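Local coordinates for protein (R)-specific secondary-alkylsulfatase (Pseudomonas sp., PDB 4AXH) that hydrolyses (R)-secondary alkyl sulfates enantioselectively, with strict inversion of configuration, to (S)-alcohols and sulfate in a zinc-dependent reaction, at residues F118-M121 with Y125-R128; N381-L386 with T422-V427. One frame throughout, in Å; residues are numbered along the deposited sequence.

Contact 1. Residues F118-M121 with Y125-R128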
ATOM      1  N   PHE A 118       1.428 -14.465  36.292  1.00 29.92           N
ATOM      2  CA  PHE A 118       0.121 -15.099  36.299  1.00 28.48           C
ATOM      3  C   PHE A 118       0.179 -16.536  35.855  1.00 35.94           C
ATOM      4  O   PHE A 118       0.748 -16.815  34.798  1.00 36.26           O
ATOM      5  CB  PHE A 118      -0.809 -14.367  35.306  1.00 29.61           C
ATOM      6  CG  PHE A 118      -1.005 -12.888  35.475  1.00 30.46           C
ATOM      7  CD1 PHE A 118      -0.112 -11.984  34.914  1.00 32.21           C
ATOM      8  CD2 PHE A 118      -2.135 -12.394  36.114  1.00 32.49           C
ATOM      9  CE1 PHE A 118      -0.307 -10.614  35.054  1.00 33.47           C
ATOM     10  CE2 PHE A 118      -2.320 -11.026  36.267  1.00 34.60           C
ATOM     11  CZ  PHE A 118      -1.417 -10.142  35.716  1.00 32.21           C
ATOM     12  N   GLU A 119      -0.521 -17.442  36.572  1.00 35.75           N
ATOM     13  CA  GLU A 119      -0.653 -18.840  36.143  1.00 36.18           C
ATOM     14  C   GLU A 119      -1.830 -18.935  35.168  1.00 39.94           C
ATOM     15  O   GLU A 119      -2.867 -18.344  35.417  1.00 40.57           O
ATOM     16  CB  GLU A 119      -0.885 -19.764  37.344  1.00 37.65           C
ATOM     17  CG  GLU A 119      -0.746 -21.252  37.063  1.00 46.45           C
ATOM     18  CD  GLU A 119      -0.862 -22.132  38.296  1.00 71.53           C
ATOM     19  OE1 GLU A 119      -1.801 -21.932  39.102  1.00 51.49           O
ATOM     20  OE2 GLU A 119      -0.015 -23.042  38.447  1.00 84.77           O
ATOM     21  N   VAL A 120      -1.652 -19.628  34.052  1.00 35.57           N
ATOM     22  CA  VAL A 120      -2.705 -19.861  33.072  1.00 35.20           C
ATOM     23  C   VAL A 120      -3.239 -21.260  33.374  1.00 42.13           C
ATOM     24  O   VAL A 120      -4.441 -21.477  33.475  1.00 43.68           O
ATOM     25  CB  VAL A 120      -2.208 -19.737  31.609  1.00 38.76           C
ATOM     26  CG1 VAL A 120      -3.318 -20.084  30.602  1.00 38.45           C
ATOM     27  CG2 VAL A 120      -1.627 -18.351  31.331  1.00 38.03           C
ATOM     28  N   MET A 121      -2.321 -22.186  33.556  1.00 40.47           N
ATOM     29  CA  MET A 121      -2.510 -23.602  33.878  1.00 40.51           C
ATOM     30  C   MET A 121      -1.246 -24.041  34.650  1.00 46.99           C
ATOM     31  O   MET A 121      -0.212 -23.389  34.490  1.00 46.95           O
ATOM     32  CB  MET A 121      -2.575 -24.414  32.575  1.00 42.18           C
ATOM     33  CG  MET A 121      -3.813 -24.190  31.829  1.00 45.64           C
ATOM     34  SD  MET A 121      -4.061 -25.451  30.632  1.00 50.28           S
ATOM     35  CE  MET A 121      -5.741 -25.055  30.188  1.00 47.06           C
ATOM     36  N   TYR A 125       2.832 -20.188  32.724  1.00 36.78           N
ATOM     37  CA  TYR A 125       2.750 -18.859  33.299  1.00 36.21           C
ATOM     38  C   TYR A 125       2.952 -17.755  32.261  1.00 39.60           C
ATOM     39  O   TYR A 125       3.342 -18.009  31.115  1.00 38.90           O
ATOM     40  CB  TYR A 125       3.742 -18.708  34.468  1.00 38.23           C
ATOM     41  CG  TYR A 125       3.583 -19.784  35.516  1.00 42.80           C
ATOM     42  CD1 TYR A 125       4.132 -21.052  35.332  1.00 43.91           C
ATOM     43  CD2 TYR A 125       2.865 -19.550  36.681  1.00 45.09           C
ATOM     44  CE1 TYR A 125       3.927 -22.068  36.261  1.00 45.17           C
ATOM     45  CE2 TYR A 125       2.710 -20.546  37.646  1.00 47.60           C
ATOM     46  CZ  TYR A 125       3.230 -21.807  37.425  1.00 55.41           C
ATOM     47  OH  TYR A 125       3.054 -22.809  38.350  1.00 63.25           O
ATOM     48  N   GLN A 126       2.660 -16.517  32.666  1.00 34.96           N
ATOM     49  CA  GLN A 126       2.776 -15.376  31.800  1.00 33.79           C
ATOM     50  C   GLN A 126       3.178 -14.170  32.615  1.00 37.97           C
ATOM     51  O   GLN A 126       2.690 -13.988  33.738  1.00 39.10           O
ATOM     52  CB  GLN A 126       1.429 -15.150  31.113  1.00 34.78           C
ATOM     53  CG  GLN A 126       1.521 -14.589  29.710  1.00 31.87           C
ATOM     54  CD  GLN A 126       0.286 -14.902  28.891  1.00 43.72           C
ATOM     55  OE1 GLN A 126       0.498 -15.188  27.623  1.00 44.37           O
ATOM     56  NE2 GLN A 126      -0.860 -14.805  29.356  1.00 23.66           N
ATOM     57  N   VAL A 127       4.096 -13.363  32.066  1.00 32.27           N
ATOM     58  CA  VAL A 127       4.509 -12.106  32.663  1.00 30.53           C
ATOM     59  C   VAL A 127       3.944 -11.056  31.743  1.00 31.97           C
ATOM     60  O   VAL A 127       4.258 -11.016  30.536  1.00 29.72           O
ATOM     61  CB  VAL A 127       6.035 -11.934  32.887  1.00 35.10           C
ATOM     62  CG1 VAL A 127       6.332 -10.594  33.570  1.00 34.98           C
ATOM     63  CG2 VAL A 127       6.612 -13.085  33.711  1.00 34.67           C
ATOM     64  N   ARG A 128       3.052 -10.246  32.315  1.00 28.98           N
ATOM     65  CA  ARG A 128       2.351  -9.177  31.620  1.00 29.18           C
ATOM     66  C   ARG A 128       2.555  -7.870  32.359  1.00 33.12           C
ATOM     67  O   ARG A 128       2.639  -7.870  33.588  1.00 34.53           O
ATOM     68  CB  ARG A 128       0.838  -9.492  31.589  1.00 31.41           C
ATOM     69  CG  ARG A 128       0.479 -10.858  31.035  1.00 33.84           C
ATOM     70  CD  ARG A 128      -0.873 -10.871  30.384  1.00 38.94           C
ATOM     71  NE  ARG A 128      -1.961 -10.680  31.337  1.00 39.89           N
ATOM     72  CZ  ARG A 128      -2.548 -11.654  32.027  1.00 56.88           C
ATOM     73  NH1 ARG A 128      -2.153 -12.920  31.885  1.00 56.84           N
ATOM     74  NH2 ARG A 128      -3.512 -11.377  32.871  1.00 24.01           N
TER

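Contact 2. Residues N381-L386 with T422-V427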
ATOM      1  N   ASN A 381     -13.913  -6.181   3.146  1.00 33.18           N
ATOM      2  CA  ASN A 381     -15.128  -6.323   2.358  1.00 32.11           C
ATOM      3  C   ASN A 381     -16.045  -5.126   2.321  1.00 38.35           C
ATOM      4  O   ASN A 381     -16.573  -4.839   1.254  1.00 40.02           O
ATOM      5  CB  ASN A 381     -15.882  -7.594   2.716  1.00 26.94           C
ATOM      6  CG  ASN A 381     -15.107  -8.878   2.574  1.00 39.92           C
ATOM      7  OD1 ASN A 381     -14.219  -9.035   1.710  1.00 39.39           O
ATOM      8  ND2 ASN A 381     -15.453  -9.849   3.413  1.00 26.11           N
ATOM      9  N   ARG A 382     -16.274  -4.429   3.457  1.00 34.88           N
ATOM     10  CA  ARG A 382     -17.177  -3.267   3.456  1.00 34.23           C
ATOM     11  C   ARG A 382     -16.554  -2.114   2.670  1.00 40.24           C
ATOM     12  O   ARG A 382     -17.256  -1.474   1.881  1.00 42.40           O
ATOM     13  CB  ARG A 382     -17.566  -2.838   4.868  1.00 30.08           C
ATOM     14  CG  ARG A 382     -18.378  -1.525   4.977  1.00 42.85           C
ATOM     15  CD  ARG A 382     -19.861  -1.721   5.274  1.00 40.49           C
ATOM     16  NE  ARG A 382     -20.624  -2.000   4.066  1.00 35.34           N
ATOM     17  CZ  ARG A 382     -21.620  -1.246   3.632  1.00 49.31           C
ATOM     18  NH1 ARG A 382     -21.996  -0.181   4.315  1.00 21.63           N
ATOM     19  NH2 ARG A 382     -22.257  -1.558   2.510  1.00 54.72           N
ATOM     20  N   ALA A 383     -15.247  -1.873   2.872  1.00 33.90           N
ATOM     21  CA  ALA A 383     -14.521  -0.838   2.174  1.00 33.23           C
ATOM     22  C   ALA A 383     -14.592  -1.100   0.666  1.00 37.61           C
ATOM     23  O   ALA A 383     -15.041  -0.207  -0.061  1.00 36.36           O
ATOM     24  CB  ALA A 383     -13.069  -0.770   2.667  1.00 33.25           C
ATOM     25  N   LEU A 384     -14.243  -2.338   0.214  1.00 33.62           N
ATOM     26  CA  LEU A 384     -14.294  -2.739  -1.201  1.00 34.41           C
ATOM     27  C   LEU A 384     -15.715  -2.563  -1.766  1.00 42.74           C
ATOM     28  O   LEU A 384     -15.889  -2.122  -2.903  1.00 41.68           O
ATOM     29  CB  LEU A 384     -13.856  -4.197  -1.334  1.00 34.82           C
ATOM     30  CG  LEU A 384     -12.559  -4.547  -2.102  1.00 39.62           C
ATOM     31  CD1 LEU A 384     -11.709  -3.323  -2.424  1.00 38.67           C
ATOM     32  CD2 LEU A 384     -11.764  -5.630  -1.372  1.00 39.93           C
ATOM     33  N   ASN A 385     -16.735  -2.846  -0.937  1.00 42.15           N
ATOM     34  CA  ASN A 385     -18.142  -2.652  -1.293  1.00 41.66           C
ATOM     35  C   ASN A 385     -18.390  -1.165  -1.588  1.00 44.55           C
ATOM     36  O   ASN A 385     -18.785  -0.824  -2.699  1.00 45.80           O
ATOM     37  CB  ASN A 385     -19.068  -3.169  -0.176  1.00 37.88           C
ATOM     38  CG  ASN A 385     -20.539  -3.057  -0.495  1.00 49.24           C
ATOM     39  OD1 ASN A 385     -21.195  -2.055  -0.181  1.00 38.40           O
ATOM     40  ND2 ASN A 385     -21.089  -4.079  -1.133  1.00 37.72           N
ATOM     41  N   LEU A 386     -18.107  -0.288  -0.613  1.00 38.95           N
ATOM     42  CA  LEU A 386     -18.310   1.151  -0.724  1.00 36.39           C
ATOM     43  C   LEU A 386     -17.434   1.819  -1.805  1.00 45.50           C
ATOM     44  O   LEU A 386     -17.897   2.777  -2.427  1.00 48.12           O
ATOM     45  CB  LEU A 386     -18.179   1.835   0.635  1.00 34.37           C
ATOM     46  CG  LEU A 386     -19.234   1.484   1.687  1.00 36.68           C
ATOM     47  CD1 LEU A 386     -18.903   2.157   3.035  1.00 36.43           C
ATOM     48  CD2 LEU A 386     -20.646   1.951   1.271  1.00 35.75           C
ATOM     49  N   THR A 422      -9.292   5.066  10.274  1.00 34.48           N
ATOM     50  CA  THR A 422      -7.944   4.924   9.714  1.00 34.23           C
ATOM     51  C   THR A 422      -7.837   3.677   8.842  1.00 42.28           C
ATOM     52  O   THR A 422      -7.352   3.776   7.707  1.00 44.30           O
ATOM     53  CB  THR A 422      -6.928   4.906  10.857  1.00 32.14           C
ATOM     54  OG1 THR A 422      -7.153   6.041  11.690  1.00 28.94           O
ATOM     55  CG2 THR A 422      -5.478   4.819  10.377  1.00 24.01           C
ATOM     56  N   ASN A 423      -8.299   2.512   9.377  1.00 37.16           N
ATOM     57  CA  ASN A 423      -8.269   1.219   8.709  1.00 36.37           C
ATOM     58  C   ASN A 423      -9.120   1.175   7.473  1.00 38.61           C
ATOM     59  O   ASN A 423      -8.686   0.574   6.496  1.00 38.44           O
ATOM     60  CB  ASN A 423      -8.614   0.094   9.670  1.00 35.80           C
ATOM     61  CG  ASN A 423      -7.487  -0.239  10.626  1.00 45.35           C
ATOM     62  OD1 ASN A 423      -6.305   0.134  10.422  1.00 40.32           O
ATOM     63  ND2 ASN A 423      -7.830  -0.961  11.694  1.00 21.59           N
ATOM     64  N   LEU A 424     -10.309   1.809   7.489  1.00 33.27           N
ATOM     65  CA  LEU A 424     -11.161   1.879   6.281  1.00 33.33           C
ATOM     66  C   LEU A 424     -10.444   2.706   5.198  1.00 37.77           C
ATOM     67  O   LEU A 424     -10.377   2.285   4.043  1.00 38.52           O
ATOM     68  CB  LEU A 424     -12.557   2.475   6.570  1.00 32.26           C
ATOM     69  CG  LEU A 424     -13.495   1.658   7.455  1.00 34.89           C
ATOM     70  CD1 LEU A 424     -14.601   2.505   7.935  1.00 34.57           C
ATOM     71  CD2 LEU A 424     -14.046   0.418   6.744  1.00 33.25           C
ATOM     72  N   ARG A 425      -9.838   3.835   5.604  1.00 32.68           N
ATOM     73  CA  ARG A 425      -9.053   4.708   4.728  1.00 31.62           C
ATOM     74  C   ARG A 425      -7.870   3.908   4.187  1.00 33.41           C
ATOM     75  O   ARG A 425      -7.644   3.938   2.988  1.00 33.13           O
ATOM     76  CB  ARG A 425      -8.643   6.017   5.467  1.00 31.25           C
ATOM     77  CG  ARG A 425      -9.859   6.936   5.725  1.00 32.49           C
ATOM     78  CD  ARG A 425      -9.576   8.341   6.225  1.00 21.82           C
ATOM     79  NE  ARG A 425      -9.530   8.405   7.675  1.00 28.85           N
ATOM     80  CZ  ARG A 425     -10.300   9.170   8.437  1.00 42.07           C
ATOM     81  NH1 ARG A 425     -11.163  10.012   7.890  1.00 34.97           N
ATOM     82  NH2 ARG A 425     -10.189   9.124   9.749  1.00 34.66           N
ATOM     83  N   ALA A 426      -7.216   3.089   5.045  1.00 28.76           N
ATOM     84  CA  ALA A 426      -6.094   2.210   4.703  1.00 28.00           C
ATOM     85  C   ALA A 426      -6.428   1.204   3.607  1.00 33.49           C
ATOM     86  O   ALA A 426      -5.590   0.984   2.719  1.00 32.57           O
ATOM     87  CB  ALA A 426      -5.549   1.487   5.956  1.00 27.97           C
ATOM     88  N   VAL A 427      -7.626   0.556   3.689  1.00 31.98           N
ATOM     89  CA  VAL A 427      -8.101  -0.447   2.682  1.00 31.67           C
ATOM     90  C   VAL A 427      -8.248   0.285   1.306  1.00 35.67           C
ATOM     91  O   VAL A 427      -7.857  -0.271   0.285  1.00 34.39           O
ATOM     92  CB  VAL A 427      -9.382  -1.259   3.102  1.00 33.69           C
ATOM     93  CG1 VAL A 427      -9.773  -2.309   2.054  1.00 33.27           C
ATOM     94  CG2 VAL A 427      -9.189  -1.942   4.456  1.00 33.05           C
TER

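Contact 1. Residues F118-M121 with Y125-R128
Phe118 and Gln126 form an antiparallel hydrogen-bonded pair: Phe118 N donates to Gln126 O at 2.9 Å, and Gln126 N returns a bond to Phe118 O. One residue further, Glu119 and Tyr125 make a non-hydrogen-bonded pair, their CA atoms 4.4 Å apart. Phe118 O also receives a CA-H...O contact from Tyr125 CA, so one carbonyl meets two adjoining residues of the partner strand. At Val120 the chain turns a corner, and Val120 and Met121 form a classic beta bulge opposite the start of the partner strand.

On the face that carries Phe118, Gln126 and Arg128, the main feature is a cation-pi stack. The Arg128 guanidinium lies flat over the Phe118 ring, with Arg128 CZ 3.8 Å from the ring centroid and the planes 14° apart. Arg128 NH2 lies 3.6 Å from Phe118 CE2. A bend at chi3 (-67°) contributes to laying the guanidinium over the ring, while Arg128 CB approaches Phe118 CE1. Gln126 O sits at the ring's edge, in its plane. On the other face, the extended Glu119 side chain runs beside Tyr125 in the same direction; Glu119 CG comes within 3.6 Å of Tyr125 CE2, and Glu119 OE2 is 3.1 Å from Tyr125 OH.

Glu119 bonds through its backbone to Gly66, just before strand 67-70, and Tyr125 to Ile137 of strand 135-138. Val120 and Gln126 touch strand 350-352 of the second sheet. The arrangement is a beta hairpin of strands 116-119 and 124-128 within the metallo-beta-lactamase fold, whose two sheets face each other; the Arg128 side chain is about 8 Å from that of the zinc ligand His355.

Contact 2. Residues N381-L386 with T422-V427
Ala383 on helix 362-388 meets Leu424 and Val427 on helix 420-431 in a small helix-helix contact of mainly apolar side chains. Segment 422-427 belongs to the alkylsulfatase dimerisation region, and no hydrogen bond links the two segments. The backbones are closest at Ala383 and Leu424, whose CA atoms are 6.0 Å apart, an approach allowed by the short alanine side chain. Only 172 Å² is buried, summed over both sides.

The apolar contacts converge on a single methyl group. Ala383 CB points at the partner helix and meets two residues about one helical turn apart, Leu424 and Val427. The Leu424 chain reaches across so that CD2 lies 4.4 Å from Ala383 CB. The same methyl also lies 4.3 Å from a backbone atom, as measured from Ala383 CB to Leu424 O.

Polar interactions lead away from this seam. Asn423 holds the loop leading into the sulfate-binding residues, its OD1 accepting from Leu319 N and its ND2 donating to His317 O, consistent with a second-shell role behind the sulfate site. Across the dimer interface, Arg425 NH2 forms a salt bridge with Asp443 of the second subunit, and Asn385 ND2 donates to Ile558 O of that subunit.

Val427 joins the two settings, since its side chain also touches Leu319. It points its CB at Ala383; with CG1 anti to the backbone N (chi1 -177°), CG1 lies alongside, and Val427 CB and CG1 are each 3.7 Å from Ala383 CB.

From the N terminus, the chain first makes contact 1, where the three residues between 118-121 and 125-128 close a short hairpin loop in the eight-stranded sheet of the metallo-beta-lactamase fold. The chain then runs through the zinc ligands and the sulfate-binding residues Asn318 to Arg323 to helix 362-388. Contact 2 follows, closing a 35-residue loop that includes helix 393-400. The two contacts are therefore in series, neither nesting nor crossing, and their nearest atoms lie about 22 Å apart. Contact 1 joins neighbouring strands of one sheet, whereas contact 2 ties helix 362-388 to helix 420-431, beside the second subunit.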